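Local coordinates for odorant binding protein OBP69a (PDB 6HHE) that probably binds small odorant molecules, as other insect odorant-binding proteins do, within an all-helical fold tied together by three disulfides, at residues G36-N41 with T103-I108; C46-V51 with L117-F122; V64-L69 with E82-T87. All blocks are in the same frame, centred on the assembly; numbering follows the deposited sequence. Where two conformers were deposited one is given.

Contact 1: G36-N41 with T103-I108; sequences GKMPNN and TTECYI
Met38 reaches from the loop joining helices 26-35 and 42-55 to three side chains of helix 96-110, a link between loop and helix within the disulfide-braced helical fold of insect odorant-binding proteins. Its CB is directed at the helix, and the chain runs outward from there: chi1 sets CG beside the backbone N, and CG then lies 3.9 Å from Ile108 CD1. The sulfur continues along the same methyl, SD being likewise 3.9 Å from Ile108 CD1. A bend at chi3 (-70°) carries CE on to the aliphatic part of Glu105, 3.6 Å from its CG, while CE stays near Ile108 CD1. That methyl also approaches Thr104 CG2 at 4.1 Å, so Thr104 presents carbon here, while its OG1 is hydrogen-bonded one turn back to Ala100 O. Ile48 and Phe119 also pack on the thioether, Ile48 on the side roughly opposite Ile108, so that Met38, from its loop, meets side chains of helices 42-55, 96-110 and 112-121. The stem of Glu105 is apolar packing, whereas at its carboxylate Lys37 NZ stands 6.0 Å from Glu105 OE2, too far for a salt bridge.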
loop_
_atom_site.group_PDB
_atom_site.type_symbol
_atom_site.label_atom_id
_atom_site.label_comp_id
_atom_site.label_asym_id
_atom_site.label_seq_id
_atom_site.Cartn_x
_atom_site.Cartn_y
_atom_site.Cartn_z
ATOM N N GLY A 36 -12.214 8.960 3.759
ATOM C CA GLY A 36 -11.382 8.352 4.770
ATOM C C GLY A 36 -11.514 6.856 4.902
ATOM O O GLY A 36 -10.929 6.271 5.827
ATOM N N LYS A 37 -12.251 6.211 3.986
ATOM C CA LYS A 37 -12.528 4.775 4.030
ATOM C C LYS A 37 -12.190 4.263 2.637
ATOM O O LYS A 37 -12.813 4.683 1.661
ATOM C CB LYS A 37 -13.978 4.490 4.400
ATOM C CG LYS A 37 -14.368 3.026 4.412
ATOM C CD LYS A 37 -15.812 2.919 4.904
ATOM C CE LYS A 37 -16.217 1.510 5.242
ATOM N NZ LYS A 37 -16.093 0.657 4.096
ATOM N N MET A 38 -11.173 3.414 2.526
ATOM C CA MET A 38 -10.905 2.826 1.183
ATOM C C MET A 38 -12.094 1.999 0.720
ATOM O O MET A 38 -12.562 1.108 1.458
ATOM C CB MET A 38 -9.712 1.885 1.131
ATOM C CG MET A 38 -8.411 2.505 1.557
ATOM S SD MET A 38 -7.053 1.437 1.071
ATOM C CE MET A 38 -7.254 0.072 2.147
ATOM N N PRO A 39 -12.610 2.240 -0.471
ATOM C CA PRO A 39 -13.735 1.431 -0.934
ATOM C C PRO A 39 -13.282 0.009 -1.247
ATOM O O PRO A 39 -12.157 -0.243 -1.733
ATOM C CB PRO A 39 -14.224 2.193 -2.169
ATOM C CG PRO A 39 -12.983 2.877 -2.693
ATOM C CD PRO A 39 -12.271 3.314 -1.421
ATOM N N ASN A 40 -14.172 -0.951 -0.963
ATOM C CA ASN A 40 -13.876 -2.372 -1.156
ATOM C C ASN A 40 -14.067 -2.784 -2.610
ATOM O O ASN A 40 -14.957 -3.558 -2.956
ATOM C CB ASN A 40 -14.778 -3.207 -0.257
ATOM C CG ASN A 40 -14.179 -3.402 1.104
ATOM O OD1 ASN A 40 -14.287 -2.538 1.957
ATOM N ND2 ASN A 40 -13.525 -4.539 1.307
ATOM N N ASN A 41 -13.296 -2.169 -3.490
ATOM C CA ASN A 41 -13.384 -2.461 -4.909
ATOM C C ASN A 41 -12.142 -3.246 -5.266
ATOM O O ASN A 41 -10.996 -2.875 -4.872
ATOM C CB ASN A 41 -13.494 -1.177 -5.736
ATOM C CG ASN A 41 -14.833 -0.460 -5.549
ATOM O OD1 ASN A 41 -14.991 0.425 -4.693
ATOM N ND2 ASN A 41 -15.794 -0.827 -6.381
ATOM N N THR A 103 -3.851 -5.522 4.872
ATOM C CA THR A 103 -2.646 -5.027 5.523
ATOM C C THR A 103 -2.613 -3.511 5.461
ATOM O O THR A 103 -2.288 -2.853 6.459
ATOM C CB THR A 103 -1.403 -5.654 4.884
ATOM O OG1 THR A 103 -1.522 -7.093 4.993
ATOM C CG2 THR A 103 -0.134 -5.223 5.606
ATOM N N THR A 104 -3.037 -2.925 4.327
ATOM C CA THR A 104 -3.017 -1.469 4.202
ATOM C C THR A 104 -4.087 -0.824 5.080
ATOM O O THR A 104 -3.838 0.270 5.620
ATOM C CB THR A 104 -3.175 -1.068 2.733
ATOM O OG1 THR A 104 -2.041 -1.542 2.012
ATOM C CG2 THR A 104 -3.238 0.438 2.596
ATOM N N GLU A 105 -5.218 -1.512 5.276
ATOM C CA GLU A 105 -6.204 -1.018 6.234
ATOM C C GLU A 105 -5.581 -0.917 7.608
ATOM O O GLU A 105 -5.817 0.071 8.340
ATOM C CB GLU A 105 -7.427 -1.929 6.282
ATOM C CG GLU A 105 -8.350 -1.686 5.130
ATOM C CD GLU A 105 -9.617 -2.490 5.239
ATOM O OE1 GLU A 105 -9.527 -3.715 5.477
ATOM O OE2 GLU A 105 -10.699 -1.885 5.108
ATOM N N CYS A 106 -4.775 -1.917 7.992
ATOM C CA CYS A 106 -4.078 -1.862 9.274
ATOM C C CYS A 106 -3.074 -0.699 9.298
ATOM O O CYS A 106 -2.991 0.049 10.290
ATOM C CB CYS A 106 -3.425 -3.202 9.531
ATOM S SG CYS A 106 -2.526 -3.217 11.122
ATOM N N TYR A 107 -2.316 -0.506 8.216
ATOM C CA TYR A 107 -1.381 0.631 8.162
ATOM C C TYR A 107 -2.087 1.958 8.355
ATOM O O TYR A 107 -1.562 2.840 9.048
ATOM C CB TYR A 107 -0.657 0.663 6.821
ATOM C CG TYR A 107 0.287 -0.460 6.518
ATOM C CD1 TYR A 107 0.859 -1.280 7.512
ATOM C CD2 TYR A 107 0.659 -0.659 5.201
ATOM C CE1 TYR A 107 1.776 -2.268 7.155
ATOM C CE2 TYR A 107 1.554 -1.691 4.829
ATOM C CZ TYR A 107 2.112 -2.454 5.819
ATOM O OH TYR A 107 2.982 -3.434 5.377
ATOM N N ILE A 108 -3.272 2.122 7.759
ATOM C CA ILE A 108 -3.999 3.390 7.823
ATOM C C ILE A 108 -4.454 3.655 9.247
ATOM O O ILE A 108 -4.394 4.806 9.727
ATOM C CB ILE A 108 -5.171 3.305 6.850
ATOM C CG1 ILE A 108 -4.688 3.450 5.402
ATOM C CG2 ILE A 108 -6.238 4.396 7.189
ATOM C CD1 ILE A 108 -5.723 2.984 4.351
#

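Contact 2: C46-V51 with L117-F122; sequences CFIHCV and LLFTTF
Val51 and Phe122 mark the closest approach of the two backbones, their CA atoms 8.2 Å apart. The segment 46-51 is helical throughout, within helix 42-55, whereas 117-121 is the end of helix 112-121, followed by Phe122. Phe122 is the first residue to leave helical angles, although its N still bonds back to Leu118 O at 2.8 Å. Side chains fill the gap between the backbones, and apart from one carbonyl what meets is carbon.

The most regular piece is a CH-pi contact: Val51 CG1 stands over the middle of the Phe122 ring, 4.1 Å from the ring centroid and 9° off the ring normal. Thr121 CG2 covers the opposite face, so the ring is held between two methyls. Val51 serves two aromatics at once. With CG1 anti to the backbone N (chi1 171°) and turned to Phe122, its other methyl, CG2, rests near the rim of one face of the Phe47 ring. Phe47 in turn meets the main chain at the helix end, its CE2 lying 3.5 Å from Phe122 O, an oblique approach. A turn before Val51 and Phe122, Ile48 CD1 reaches Phe119 CZ at 4.3 Å, a looser touch.

At the edge of this apolar set, Thr121 OG1 donates to Leu117 O at 3.1 Å, joining Thr121 N on the same acceptor. Neither Cys46 nor Cys50 meets segment 117-122; their disulfides tie helix 42-55 to Cys97 and to Cys18, the latter touching Phe47. This is part of the hydrophobic interior of a PBP/GOBP helical fold, where the C-terminal helix packs on helix 42-55.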
loop_
_atom_site.group_PDB
_atom_site.type_symbol
_atom_site.label_atom_id
_atom_site.label_comp_id
_atom_site.label_asym_id
_atom_site.label_seq_id
_atom_site.Cartn_x
_atom_site.Cartn_y
_atom_site.Cartn_z
ATOM N N CYS A 46 -6.191 -4.537 -5.952
ATOM C CA CYS A 46 -5.119 -5.031 -6.800
ATOM C C CYS A 46 -4.110 -3.952 -7.141
ATOM O O CYS A 46 -2.933 -4.285 -7.300
ATOM C CB CYS A 46 -5.676 -5.641 -8.055
ATOM S SG CYS A 46 -6.534 -7.208 -7.740
ATOM N N PHE A 47 -4.531 -2.694 -7.260
ATOM C CA PHE A 47 -3.560 -1.604 -7.369
ATOM C C PHE A 47 -2.619 -1.602 -6.182
ATOM O O PHE A 47 -1.410 -1.425 -6.337
ATOM C CB PHE A 47 -4.291 -0.267 -7.481
ATOM C CG PHE A 47 -3.382 0.907 -7.429
ATOM C CD1 PHE A 47 -2.712 1.308 -8.574
ATOM C CD2 PHE A 47 -3.198 1.603 -6.243
ATOM C CE1 PHE A 47 -1.823 2.395 -8.494
ATOM C CE2 PHE A 47 -2.296 2.685 -6.144
ATOM C CZ PHE A 47 -1.626 3.076 -7.301
ATOM N N ILE A 48 -3.169 -1.696 -4.964
ATOM C CA ILE A 48 -2.331 -1.675 -3.771
ATOM C C ILE A 48 -1.376 -2.859 -3.786
ATOM O O ILE A 48 -0.169 -2.693 -3.551
ATOM C CB ILE A 48 -3.216 -1.662 -2.505
ATOM C CG1 ILE A 48 -4.065 -0.407 -2.497
ATOM C CG2 ILE A 48 -2.327 -1.726 -1.279
ATOM C CD1 ILE A 48 -5.049 -0.355 -1.379
ATOM N N HIS A 49 -1.864 -4.046 -4.166
ATOM C CA HIS A 49 -0.957 -5.178 -4.301
ATOM C C HIS A 49 0.139 -4.903 -5.324
ATOM O O HIS A 49 1.305 -5.220 -5.079
ATOM C CB HIS A 49 -1.732 -6.433 -4.688
ATOM C CG HIS A 49 -0.857 -7.608 -4.915
ATOM N ND1 HIS A 49 -0.329 -7.908 -6.153
ATOM C CD2 HIS A 49 -0.356 -8.519 -4.052
ATOM C CE1 HIS A 49 0.454 -8.968 -6.042
ATOM N NE2 HIS A 49 0.436 -9.373 -4.786
ATOM N N CYS A 50 -0.224 -4.294 -6.452
ATOM C CA CYS A 50 0.723 -3.987 -7.534
ATOM C C CYS A 50 1.842 -3.105 -7.023
ATOM O O CYS A 50 3.023 -3.355 -7.326
ATOM C CB CYS A 50 -0.063 -3.307 -8.662
ATOM S SG CYS A 50 0.988 -2.948 -10.182
ATOM N N VAL A 51 1.490 -2.072 -6.260
ATOM C CA VAL A 51 2.487 -1.152 -5.726
ATOM C C VAL A 51 3.413 -1.885 -4.772
ATOM O O VAL A 51 4.641 -1.794 -4.902
ATOM C CB VAL A 51 1.809 0.045 -5.064
ATOM C CG1 VAL A 51 2.832 0.916 -4.289
ATOM C CG2 VAL A 51 1.044 0.877 -6.109
ATOM N N LEU A 117 -0.459 10.754 3.296
ATOM C CA LEU A 117 0.497 11.284 2.327
ATOM C C LEU A 117 0.845 10.263 1.253
ATOM O O LEU A 117 0.935 10.618 0.076
ATOM C CB LEU A 117 1.772 11.764 3.030
ATOM C CG LEU A 117 1.451 12.939 3.911
ATOM C CD1 LEU A 117 2.596 13.192 4.869
ATOM C CD2 LEU A 117 1.158 14.154 3.032
ATOM N N LEU A 118 1.005 8.978 1.614
ATOM C CA LEU A 118 1.336 7.999 0.585
ATOM C C LEU A 118 0.187 7.857 -0.400
ATOM O O LEU A 118 0.406 7.693 -1.600
ATOM C CB LEU A 118 1.669 6.646 1.221
ATOM C CG LEU A 118 3.014 6.521 1.926
ATOM C CD1 LEU A 118 3.057 5.256 2.781
ATOM C CD2 LEU A 118 4.183 6.527 0.936
ATOM N N PHE A 119 -1.049 7.938 0.075
ATOM C CA PHE A 119 -2.175 7.813 -0.836
ATOM C C PHE A 119 -2.220 8.967 -1.818
ATOM O O PHE A 119 -2.631 8.770 -2.974
ATOM C CB PHE A 119 -3.490 7.716 -0.080
ATOM C CG PHE A 119 -4.025 6.339 -0.029
ATOM C CD1 PHE A 119 -3.498 5.415 0.850
ATOM C CD2 PHE A 119 -4.999 5.950 -0.897
ATOM C CE1 PHE A 119 -3.982 4.118 0.878
ATOM C CE2 PHE A 119 -5.507 4.658 -0.884
ATOM C CZ PHE A 119 -4.986 3.748 -0.000
ATOM N N THR A 120 -1.806 10.160 -1.425
ATOM C CA THR A 120 -1.783 11.207 -2.431
ATOM C C THR A 120 -0.672 10.928 -3.440
ATOM O O THR A 120 -0.843 11.173 -4.644
ATOM C CB THR A 120 -1.641 12.584 -1.781
ATOM O OG1 THR A 120 -2.431 12.656 -0.583
ATOM C CG2 THR A 120 -2.206 13.616 -2.717
ATOM N N THR A 121 0.433 10.354 -2.980
ATOM C CA THR A 121 1.571 10.061 -3.852
ATOM C C THR A 121 1.194 9.023 -4.888
ATOM O O THR A 121 1.240 9.278 -6.099
ATOM C CB THR A 121 2.738 9.514 -3.011
ATOM O OG1 THR A 121 3.210 10.491 -2.079
ATOM C CG2 THR A 121 3.895 9.041 -3.883
ATOM N N PHE A 122 0.820 7.836 -4.414
ATOM C CA PHE A 122 0.429 6.722 -5.276
ATOM C C PHE A 122 -1.043 6.855 -5.663
ATOM O O PHE A 122 -1.902 6.067 -5.274
ATOM C CB PHE A 122 0.714 5.401 -4.572
ATOM C CG PHE A 122 2.194 5.160 -4.323
ATOM C CD1 PHE A 122 3.049 4.883 -5.378
ATOM C CD2 PHE A 122 2.733 5.217 -3.045
ATOM C CE1 PHE A 122 4.408 4.664 -5.166
ATOM C CE2 PHE A 122 4.098 4.995 -2.837
ATOM C CZ PHE A 122 4.925 4.710 -3.902
#

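Contact 3: V64-L69 with E82-T87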
loop_
_atom_site.group_PDB
_atom_site.type_symbol
_atom_site.label_atom_id
_atom_site.label_comp_id
_atom_site.label_asym_id
_atom_site.label_seq_id
_atom_site.Cartn_x
_atom_site.Cartn_y
_atom_site.Cartn_z
ATOM N N VAL A 64 3.967 -10.189 3.628
ATOM C CA VAL A 64 4.472 -8.827 3.524
ATOM C C VAL A 64 5.786 -8.701 4.278
ATOM O O VAL A 64 5.906 -9.177 5.408
ATOM C CB VAL A 64 3.419 -7.862 4.069
ATOM C CG1 VAL A 64 3.921 -6.427 4.037
ATOM C CG2 VAL A 64 2.111 -8.051 3.275
ATOM N N HIS A 65 6.739 -7.995 3.683
ATOM C CA HIS A 65 8.065 -7.786 4.284
ATOM C C HIS A 65 8.388 -6.309 4.299
ATOM O O HIS A 65 9.328 -5.848 3.665
ATOM C CB HIS A 65 9.127 -8.560 3.520
ATOM C CG HIS A 65 8.805 -10.007 3.351
ATOM N ND1 HIS A 65 8.853 -10.904 4.397
ATOM C CD2 HIS A 65 8.412 -10.712 2.267
ATOM C CE1 HIS A 65 8.515 -12.104 3.961
ATOM N NE2 HIS A 65 8.239 -12.015 2.672
ATOM N N LEU A 66 7.582 -5.539 5.026
ATOM C CA LEU A 66 7.829 -4.110 5.111
ATOM C C LEU A 66 9.175 -3.824 5.768
ATOM O O LEU A 66 9.787 -2.778 5.515
ATOM C CB LEU A 66 6.676 -3.478 5.888
ATOM C CG LEU A 66 6.584 -1.971 5.760
ATOM C CD1 LEU A 66 6.025 -1.618 4.397
ATOM C CD2 LEU A 66 5.665 -1.422 6.801
ATOM N N ASP A 67 9.650 -4.735 6.623
ATOM C CA ASP A 67 10.926 -4.512 7.271
ATOM C C ASP A 67 12.078 -4.409 6.278
ATOM O O ASP A 67 13.142 -3.916 6.655
ATOM C CB ASP A 67 11.141 -5.596 8.314
ATOM C CG ASP A 67 11.044 -7.007 7.763
ATOM O OD1 ASP A 67 10.239 -7.323 6.860
ATOM O OD2 ASP A 67 11.771 -7.866 8.293
ATOM N N ASN A 68 11.864 -4.790 5.017
ATOM C CA ASN A 68 12.894 -4.625 3.991
ATOM C C ASN A 68 13.284 -3.166 3.842
ATOM O O ASN A 68 14.455 -2.845 3.605
ATOM C CB ASN A 68 12.391 -5.169 2.659
ATOM C CG ASN A 68 12.441 -6.669 2.604
ATOM O OD1 ASN A 68 12.889 -7.312 3.553
ATOM N ND2 ASN A 68 11.969 -7.241 1.501
ATOM N N LEU A 69 12.320 -2.266 4.011
ATOM C CA LEU A 69 12.601 -0.837 3.903
ATOM C C LEU A 69 13.642 -0.367 4.909
ATOM O O LEU A 69 14.209 0.720 4.727
ATOM C CB LEU A 69 11.310 -0.047 4.105
ATOM C CG LEU A 69 10.264 -0.276 2.998
ATOM C CD1 LEU A 69 9.026 0.508 3.200
ATOM C CD2 LEU A 69 10.929 0.091 1.677
ATOM N N GLU A 82 9.280 0.469 11.412
ATOM C CA GLU A 82 9.231 -0.567 12.440
ATOM C C GLU A 82 7.854 -0.674 13.056
ATOM O O GLU A 82 7.371 -1.781 13.284
ATOM C CB GLU A 82 10.260 -0.298 13.520
ATOM C CG GLU A 82 11.623 -0.399 13.055
ATOM C CD GLU A 82 12.569 -0.445 14.184
ATOM O OE1 GLU A 82 12.230 -0.157 15.348
ATOM O OE2 GLU A 82 13.683 -0.802 13.869
ATOM N N GLU A 83 7.217 0.456 13.337
ATOM C CA GLU A 83 5.915 0.392 13.985
ATOM C C GLU A 83 4.873 -0.240 13.070
ATOM O O GLU A 83 4.050 -1.060 13.522
ATOM C CB GLU A 83 5.497 1.779 14.451
ATOM C CG GLU A 83 4.097 1.772 15.013
ATOM C CD GLU A 83 3.521 3.122 15.333
ATOM O OE1 GLU A 83 3.564 4.027 14.507
ATOM O OE2 GLU A 83 2.965 3.269 16.462
ATOM N N LEU A 84 4.881 0.108 11.780
ATOM C CA LEU A 84 3.914 -0.496 10.855
ATOM C C LEU A 84 4.144 -1.985 10.692
ATOM O O LEU A 84 3.189 -2.784 10.721
ATOM C CB LEU A 84 3.978 0.202 9.500
ATOM C CG LEU A 84 3.507 1.647 9.485
ATOM C CD1 LEU A 84 3.884 2.305 8.201
ATOM C CD2 LEU A 84 1.984 1.698 9.632
ATOM N N HIS A 85 5.405 -2.388 10.604
ATOM C CA HIS A 85 5.741 -3.786 10.455
ATOM C C HIS A 85 5.346 -4.587 11.685
ATOM O O HIS A 85 4.701 -5.643 11.578
ATOM C CB HIS A 85 7.254 -3.898 10.214
ATOM C CG HIS A 85 7.719 -5.303 10.267
ATOM N ND1 HIS A 85 7.455 -6.205 9.261
ATOM C CD2 HIS A 85 8.333 -5.996 11.254
ATOM C CE1 HIS A 85 7.921 -7.393 9.610
ATOM N NE2 HIS A 85 8.459 -7.292 10.811
ATOM N N THR A 86 5.679 -4.079 12.869
ATOM C CA THR A 86 5.407 -4.879 14.074
ATOM C C THR A 86 3.925 -4.873 14.402
ATOM O O THR A 86 3.391 -5.898 14.868
ATOM C CB THR A 86 6.231 -4.364 15.255
ATOM O OG1 THR A 86 5.854 -3.030 15.593
ATOM C CG2 THR A 86 7.702 -4.438 14.978
ATOM N N THR A 87 3.225 -3.749 14.146
ATOM C CA THR A 87 1.805 -3.693 14.499
ATOM C C THR A 87 0.970 -4.506 13.535
ATOM O O THR A 87 -0.013 -5.142 13.947
ATOM C CB THR A 87 1.329 -2.248 14.514
ATOM O OG1 THR A 87 2.143 -1.483 15.425
ATOM C CG2 THR A 87 -0.129 -2.164 14.924
HETATM O O HOH W 1 5.823 -6.520 7.075
#
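Asp67 and His85 form a stacked pair between the loop before helix 69-72 and helix 78-88, at the outer side of the helical odorant-binding-protein fold. On the same helix Glu83, pointing away from the loop, lines the site of a bound 2-(2-methoxyethoxy)ethanol. In the stack Asp67 CB makes a CH-pi contact over the centre of one imidazole face, 3.8 Å from the centroid, and the carboxylate extends from there toward the CE1 side, its plane 18° from the ring plane. The chi1 of Asp67 (55°) places CG between the backbone N and the carbonyl carbon, which lays the carboxylate along the face; OD1 comes 3.6 Å from His85 CE1. Its negative charge would probably favour a positive imidazole.

Solvent supplies the polar link. A water in the plane of the ring, at its edge, is 2.7 Å from His85 ND1, accepts from Leu66 N at 2.9 Å and gives a weak bond to Val64 O, which, with the Asp67 stack, would hold the imidazole in this rotation.

The apolar part lies deeper, where Leu66 and Leu84 both pack on Tyr107. With chi1 at -165°, Leu66 sends CG away from its backbone N, and its CD2 comes 3.6 Å from Leu84 CB.

In the fold
Contact 2 is the core of the set, its centre about 5 Å from the centre of the chain, while contacts 1 and 3 sit farther out, at about 9 and 12 Å. Chemistry follows depth: contact 2 is methyls against aromatic rings, contact 1 adds a thioether and the stem of a glutamate, and contact 3 brings in a carboxylate, an imidazole and a water. Contacts 1 and 2 share a junction, with Met38 SD 3.3 Å from Phe119 CZ. Helix 96-110 joins contacts 1 and 3: Met38 packs on one flank, and Tyr107 on another meets Leu66, with Tyr107 OH 3.6 Å from Leu66 CD2. Contacts 2 and 3 do not touch.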